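Local coordinates for protein 2-oxo-1,2-dihydroquinoline 8-monooxygenase, oxygenase component (Pseudomonas putida, PDB 1Z02) that probably hydroxylates 2-oxo-1,2-dihydroquinoline at carbon 8 as a trimeric Rieske oxygenase carrying a [2Fe-2S] cluster and a mononuclear iron in each chain, at residues L242-D247 against V388-S393; D248-V253 against M262-F267. All blocks are in the same frame, centred on the assembly; numbering follows the deposited sequence.

Contact 1 (L242-D247 against V388-S393); sequences LLPTSD and VATDIS
The methyl CG2 of Thr390 meets the end of strand 241-244, while the ring of Pro244 faces Ala389 and Ile392, at the surface of the catalytic domain. This domain belongs to the Bet v 1-like class, in which an antiparallel sheet grips a long helix. The contact illustrates how a strand end can lean on a short 3-10 turn and the first residue of helix 392-404 by van der Waals contact: no hydrogen bond crosses it, and it buries 202 Å² in all.

The apolar pairs come first. Thr390 CG2 lies anti to its own carbonyl carbon, and Leu243 CD2 reaches it at 3.9 Å, the two side chains crossing obliquely. Pro244, whose CB is directed at the partner segment, offers CG to Ile392 CG2 at 4.2 Å, and these two side chains pass each other, running in opposing directions. Ile392 has CG1 anti to the backbone N (chi1 176°), which sets CG2 between the backbone N and the carbonyl carbon.

Carbon against carbonyl oxygen is the second kind. Thr390 CG2 stands 3.8 Å from Leu242 O, and Pro244 CG lies 4.0 Å from Ala389 O. The latter oxygen is already engaged within its own turn, accepting from Ile392 N at 3.3 Å.

Polar bonds stay within 388-393 or go to outside partners. Leu243 pairs through its backbone with Ala272 of strand 271-277, while Asn125 of the second subunit packs on Ala389 and Thr390. Asp391, at the N-cap position of helix 392-404 but making no capping bond, gives OD1 to His86 NE2 of the second subunit, a ligand of that subunit's [2Fe-2S] cluster. The same oxygen is met on its anti side by Val388 N at 2.7 Å, 16° out of the carboxylate plane.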
loop_
_atom_site.group_PDB
_atom_site.type_symbol
_atom_site.label_atom_id
_atom_site.label_comp_id
_atom_site.label_asym_id
_atom_site.label_seq_id
_atom_site.Cartn_x
_atom_site.Cartn_y
_atom_site.Cartn_z
ATOM N N LEU A 242 6.025 15.492 36.374
ATOM C CA LEU A 242 6.225 14.760 37.621
ATOM C C LEU A 242 7.598 14.107 37.582
ATOM O O LEU A 242 7.945 13.442 36.603
ATOM C CB LEU A 242 5.166 13.666 37.793
ATOM C CG LEU A 242 3.806 14.021 38.401
ATOM C CD1 LEU A 242 2.939 12.766 38.455
ATOM C CD2 LEU A 242 4.000 14.584 39.804
ATOM N N LEU A 243 8.372 14.283 38.649
ATOM C CA LEU A 243 9.715 13.713 38.711
ATOM C C LEU A 243 9.926 12.713 39.824
ATOM O O LEU A 243 9.416 12.877 40.929
ATOM C CB LEU A 243 10.767 14.788 38.930
ATOM C CG LEU A 243 10.870 16.065 38.141
ATOM C CD1 LEU A 243 11.879 16.933 38.868
ATOM C CD2 LEU A 243 11.291 15.792 36.722
ATOM N N PRO A 244 10.705 11.662 39.547
ATOM C CA PRO A 244 10.977 10.655 40.570
ATOM C C PRO A 244 12.053 11.235 41.494
ATOM O O PRO A 244 13.090 11.724 41.028
ATOM C CB PRO A 244 11.475 9.466 39.758
ATOM C CG PRO A 244 12.170 10.112 38.603
ATOM C CD PRO A 244 11.228 11.238 38.235
ATOM N N THR A 245 11.801 11.195 42.796
ATOM C CA THR A 245 12.742 11.739 43.767
ATOM C C THR A 245 13.653 10.675 44.347
ATOM O O THR A 245 14.718 10.976 44.887
ATOM C CB THR A 245 11.993 12.430 44.918
ATOM O OG1 THR A 245 11.174 11.478 45.609
ATOM C CG2 THR A 245 11.120 13.545 44.374
ATOM N N SER A 246 13.221 9.426 44.242
ATOM C CA SER A 246 14.004 8.321 44.760
ATOM C C SER A 246 14.056 7.168 43.782
ATOM O O SER A 246 13.345 7.141 42.779
ATOM C CB SER A 246 13.442 7.831 46.095
ATOM O OG SER A 246 12.132 7.312 45.947
ATOM N N ASP A 247 14.901 6.207 44.110
ATOM C CA ASP A 247 15.117 5.037 43.291
ATOM C C ASP A 247 13.937 4.091 43.307
ATOM O O ASP A 247 13.648 3.436 42.311
ATOM C CB ASP A 247 16.351 4.309 43.799
ATOM C CG ASP A 247 17.275 3.932 42.702
ATOM O OD1 ASP A 247 18.347 3.362 42.978
ATOM O OD2 ASP A 247 16.922 4.214 41.550
ATOM N N VAL A 388 15.357 9.854 29.234
ATOM C CA VAL A 388 15.888 10.632 30.347
ATOM C C VAL A 388 15.419 10.113 31.702
ATOM O O VAL A 388 14.786 9.063 31.791
ATOM C CB VAL A 388 15.493 12.109 30.205
ATOM C CG1 VAL A 388 16.209 12.726 29.014
ATOM C CG2 VAL A 388 13.991 12.219 30.014
ATOM N N ALA A 389 15.723 10.871 32.752
ATOM C CA ALA A 389 15.377 10.486 34.121
ATOM C C ALA A 389 13.936 10.045 34.322
ATOM O O ALA A 389 13.681 9.050 35.003
ATOM C CB ALA A 389 15.703 11.633 35.081
ATOM N N THR A 390 12.991 10.780 33.746
ATOM C CA THR A 390 11.577 10.437 33.898
ATOM C C THR A 390 11.208 9.134 33.189
ATOM O O THR A 390 10.153 8.549 33.444
ATOM C CB THR A 390 10.671 11.553 33.355
ATOM O OG1 THR A 390 11.067 11.880 32.021
ATOM C CG2 THR A 390 10.768 12.790 34.220
ATOM N N ASP A 391 12.079 8.679 32.299
ATOM C CA ASP A 391 11.821 7.454 31.561
ATOM C C ASP A 391 12.126 6.210 32.371
ATOM O O ASP A 391 12.175 5.106 31.841
ATOM C CB ASP A 391 12.605 7.467 30.250
ATOM C CG ASP A 391 12.031 8.457 29.258
ATOM O OD1 ASP A 391 12.801 9.203 28.614
ATOM O OD2 ASP A 391 10.788 8.481 29.124
ATOM N N ILE A 392 12.323 6.383 33.670
ATOM C CA ILE A 392 12.576 5.234 34.513
ATOM C C ILE A 392 11.305 4.387 34.545
ATOM O O ILE A 392 11.347 3.185 34.835
ATOM C CB ILE A 392 12.933 5.640 35.952
ATOM C CG1 ILE A 392 13.089 4.381 36.796
ATOM C CG2 ILE A 392 11.845 6.525 36.536
ATOM C CD1 ILE A 392 14.231 4.407 37.714
ATOM N N SER A 393 10.174 5.024 34.255
ATOM C CA SER A 393 8.893 4.331 34.238
ATOM C C SER A 393 8.840 3.335 33.090
ATOM O O SER A 393 8.772 2.126 33.314
ATOM C CB SER A 393 7.735 5.321 34.080
ATOM O OG SER A 393 7.619 6.161 35.204
#

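Contact 2 (D248-V253 against M262-F267)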
loop_
_atom_site.group_PDB
_atom_site.type_symbol
_atom_site.label_atom_id
_atom_site.label_comp_id
_atom_site.label_asym_id
_atom_site.label_seq_id
_atom_site.Cartn_x
_atom_site.Cartn_y
_atom_site.Cartn_z
ATOM N N ASP A 248 13.271 4.009 44.452
ATOM C CA ASP A 248 12.126 3.127 44.620
ATOM C C ASP A 248 10.800 3.842 44.360
ATOM O O ASP A 248 9.794 3.541 44.997
ATOM C CB ASP A 248 12.127 2.553 46.037
ATOM C CG ASP A 248 12.066 3.632 47.103
ATOM O OD1 ASP A 248 11.923 3.269 48.288
ATOM O OD2 ASP A 248 12.160 4.834 46.765
ATOM N N CYS A 249 10.799 4.792 43.433
ATOM C CA CYS A 249 9.583 5.524 43.098
ATOM C C CYS A 249 8.561 4.574 42.483
ATOM O O CYS A 249 7.373 4.883 42.412
ATOM C CB CYS A 249 9.896 6.639 42.106
ATOM S SG CYS A 249 10.612 6.017 40.575
ATOM N N ILE A 250 9.037 3.415 42.034
ATOM C CA ILE A 250 8.177 2.403 41.427
ATOM C C ILE A 250 8.410 1.057 42.105
ATOM O O ILE A 250 9.546 0.681 42.376
ATOM C CB ILE A 250 8.474 2.252 39.907
ATOM C CG1 ILE A 250 8.203 3.575 39.184
ATOM C CG2 ILE A 250 7.635 1.122 39.316
ATOM C CD1 ILE A 250 8.549 3.551 37.713
ATOM N N ALA A 251 7.333 0.337 42.390
ATOM C CA ALA A 251 7.440 -0.968 43.020
ATOM C C ALA A 251 7.157 -2.057 41.990
ATOM O O ALA A 251 6.074 -2.098 41.394
ATOM C CB ALA A 251 6.454 -1.071 44.180
ATOM N N VAL A 252 8.133 -2.934 41.774
ATOM C CA VAL A 252 7.972 -4.024 40.822
ATOM C C VAL A 252 7.448 -5.265 41.539
ATOM O O VAL A 252 8.033 -5.715 42.528
ATOM C CB VAL A 252 9.315 -4.369 40.127
ATOM C CG1 VAL A 252 9.098 -5.440 39.062
ATOM C CG2 VAL A 252 9.915 -3.120 39.497
ATOM N N VAL A 253 6.334 -5.802 41.044
ATOM C CA VAL A 253 5.731 -6.991 41.629
ATOM C C VAL A 253 6.062 -8.171 40.731
ATOM O O VAL A 253 5.810 -8.142 39.530
ATOM C CB VAL A 253 4.208 -6.848 41.763
ATOM C CG1 VAL A 253 3.640 -8.066 42.484
ATOM C CG2 VAL A 253 3.883 -5.586 42.520
ATOM N N MET A 262 4.180 -3.287 37.655
ATOM C CA MET A 262 4.739 -2.253 38.511
ATOM C C MET A 262 3.666 -1.271 38.953
ATOM O O MET A 262 2.733 -0.965 38.204
ATOM C CB MET A 262 5.838 -1.489 37.768
ATOM C CG MET A 262 5.347 -0.801 36.506
ATOM S SD MET A 262 6.654 -0.069 35.517
ATOM C CE MET A 262 6.259 1.639 35.589
ATOM N N MET A 263 3.810 -0.794 40.184
ATOM C CA MET A 263 2.898 0.175 40.774
ATOM C C MET A 263 3.689 1.458 40.985
ATOM O O MET A 263 4.736 1.443 41.626
ATOM C CB MET A 263 2.381 -0.333 42.125
ATOM C CG MET A 263 1.635 0.705 42.952
ATOM S SD MET A 263 -0.085 0.835 42.486
ATOM C CE MET A 263 0.000 1.671 41.165
ATOM N N GLN A 264 3.193 2.563 40.442
ATOM C CA GLN A 264 3.870 3.842 40.598
ATOM C C GLN A 264 3.320 4.576 41.818
ATOM O O GLN A 264 2.111 4.816 41.921
ATOM C CB GLN A 264 3.693 4.673 39.331
ATOM C CG GLN A 264 4.185 3.960 38.081
ATOM C CD GLN A 264 4.234 4.861 36.880
ATOM O OE1 GLN A 264 3.204 5.286 36.356
ATOM N NE2 GLN A 264 5.440 5.176 36.441
ATOM N N TRP A 265 4.217 4.918 42.744
ATOM C CA TRP A 265 3.828 5.605 43.973
ATOM C C TRP A 265 3.496 7.073 43.726
ATOM O O TRP A 265 4.233 7.969 44.144
ATOM C CB TRP A 265 4.939 5.495 45.031
ATOM C CG TRP A 265 5.316 4.096 45.403
ATOM C CD1 TRP A 265 6.501 3.478 45.145
ATOM C CD2 TRP A 265 4.522 3.152 46.126
ATOM N NE1 TRP A 265 6.500 2.208 45.665
ATOM C CE2 TRP A 265 5.293 1.981 46.276
ATOM C CE3 TRP A 265 3.230 3.179 46.669
ATOM C CZ2 TRP A 265 4.819 0.842 46.946
ATOM C CZ3 TRP A 265 2.756 2.044 47.338
ATOM C CH2 TRP A 265 3.552 0.895 47.469
ATOM N N LEU A 266 2.385 7.317 43.036
ATOM C CA LEU A 266 1.970 8.678 42.750
ATOM C C LEU A 266 1.364 9.320 43.986
ATOM O O LEU A 266 0.769 8.644 44.831
ATOM C CB LEU A 266 0.962 8.708 41.596
ATOM C CG LEU A 266 1.458 8.193 40.245
ATOM C CD1 LEU A 266 0.442 8.564 39.187
ATOM C CD2 LEU A 266 2.811 8.811 39.911
ATOM N N PHE A 267 1.528 10.633 44.079
ATOM C CA PHE A 267 1.025 11.419 45.199
ATOM C C PHE A 267 1.643 11.022 46.535
ATOM O O PHE A 267 0.967 10.903 47.560
ATOM C CB PHE A 267 -0.507 11.373 45.245
ATOM C CG PHE A 267 -1.151 12.031 44.057
ATOM C CD1 PHE A 267 -1.406 11.308 42.894
ATOM C CD2 PHE A 267 -1.432 13.394 44.072
ATOM C CE1 PHE A 267 -1.921 11.931 41.763
ATOM C CE2 PHE A 267 -1.947 14.030 42.948
ATOM C CZ PHE A 267 -2.192 13.295 41.790
HETATM O O HOH W 1 9.011 0.814 46.131
#
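Ile250 and Met262 press together on one face of a beta hairpin, the edge pair of the seven-stranded antiparallel sheet of the catalytic domain, and Ala251 meets Trp265 on the other. Helix 392-404 closes one face; on the other, Trp265 is partly exposed and binds a water.

The tight side begins with the backbone. Ala251 and Met263 form the hydrogen-bonded pair, with Ala251 N to Met263 O at 2.9 Å and nearly straight (176°), and a second bond returns from Met263 N to Ala251 O. Trp265 N continues the pairing to Cys249 O, which also accepts from Trp271 NE1. On the face carrying Ile250, Val252, Met262 and Gln264, Ile250 CG2 touches Met262 CB at 3.5 Å. Met262 CG sits between the backbone N and the carbonyl carbon (chi1 60°), and the chain bends at chi3; CE comes 3.7 Å from Ile250 CD1. Helix 392-404 covers this face, Met262 packing on Trp397 and Leu400.

The looser side lies where the strands end. Trp265, the centre of an inverse gamma turn, brings NE1 to 3.6 Å from Ala251 CB, the methyl approaching the indole obliquely. Asp248 O lies at the ring edge, near its plane, 3.3 Å from Trp265 CD1. One water joins the two residues, accepting from Trp265 NE1 at 2.9 Å and donating to Asp248 O. The Asp248 carboxylate is exposed, its OD2 held by Ser246 OG and by a salt bridge to Lys270. An alanine in place of Trp265 would probably leave this water without its indole donor and open a gap beside the Ala251 methyl. The chemistry thus implies a pairing carried by backbone bonds, packed with largely apolar side chains on the helix side and with a water-bridged indole on the other.

Contact 2 is nested inside the loop that contact 1 closes: strand 241-244 is followed directly by strands 250-253 and 261-264, and helix 392-404 arrives much later. The centres lie 11 Å apart on the same side of the chain's centre, and all four segments belong to the catalytic domain. Although 241-244 belongs to a three-stranded sheet and the hairpin to the seven-stranded one, the start of helix 392-404 serves both. Ser393 CA meets Ile250 CD1 at 3.6 Å, and Pro244 CB meets Cys249 SG. Contact 1 alone also touches the second subunit, where Asp391 meets the cluster ligand His86; at contact 2 the side chain of Gln264 lies about 9 Å from that of the iron ligand His221.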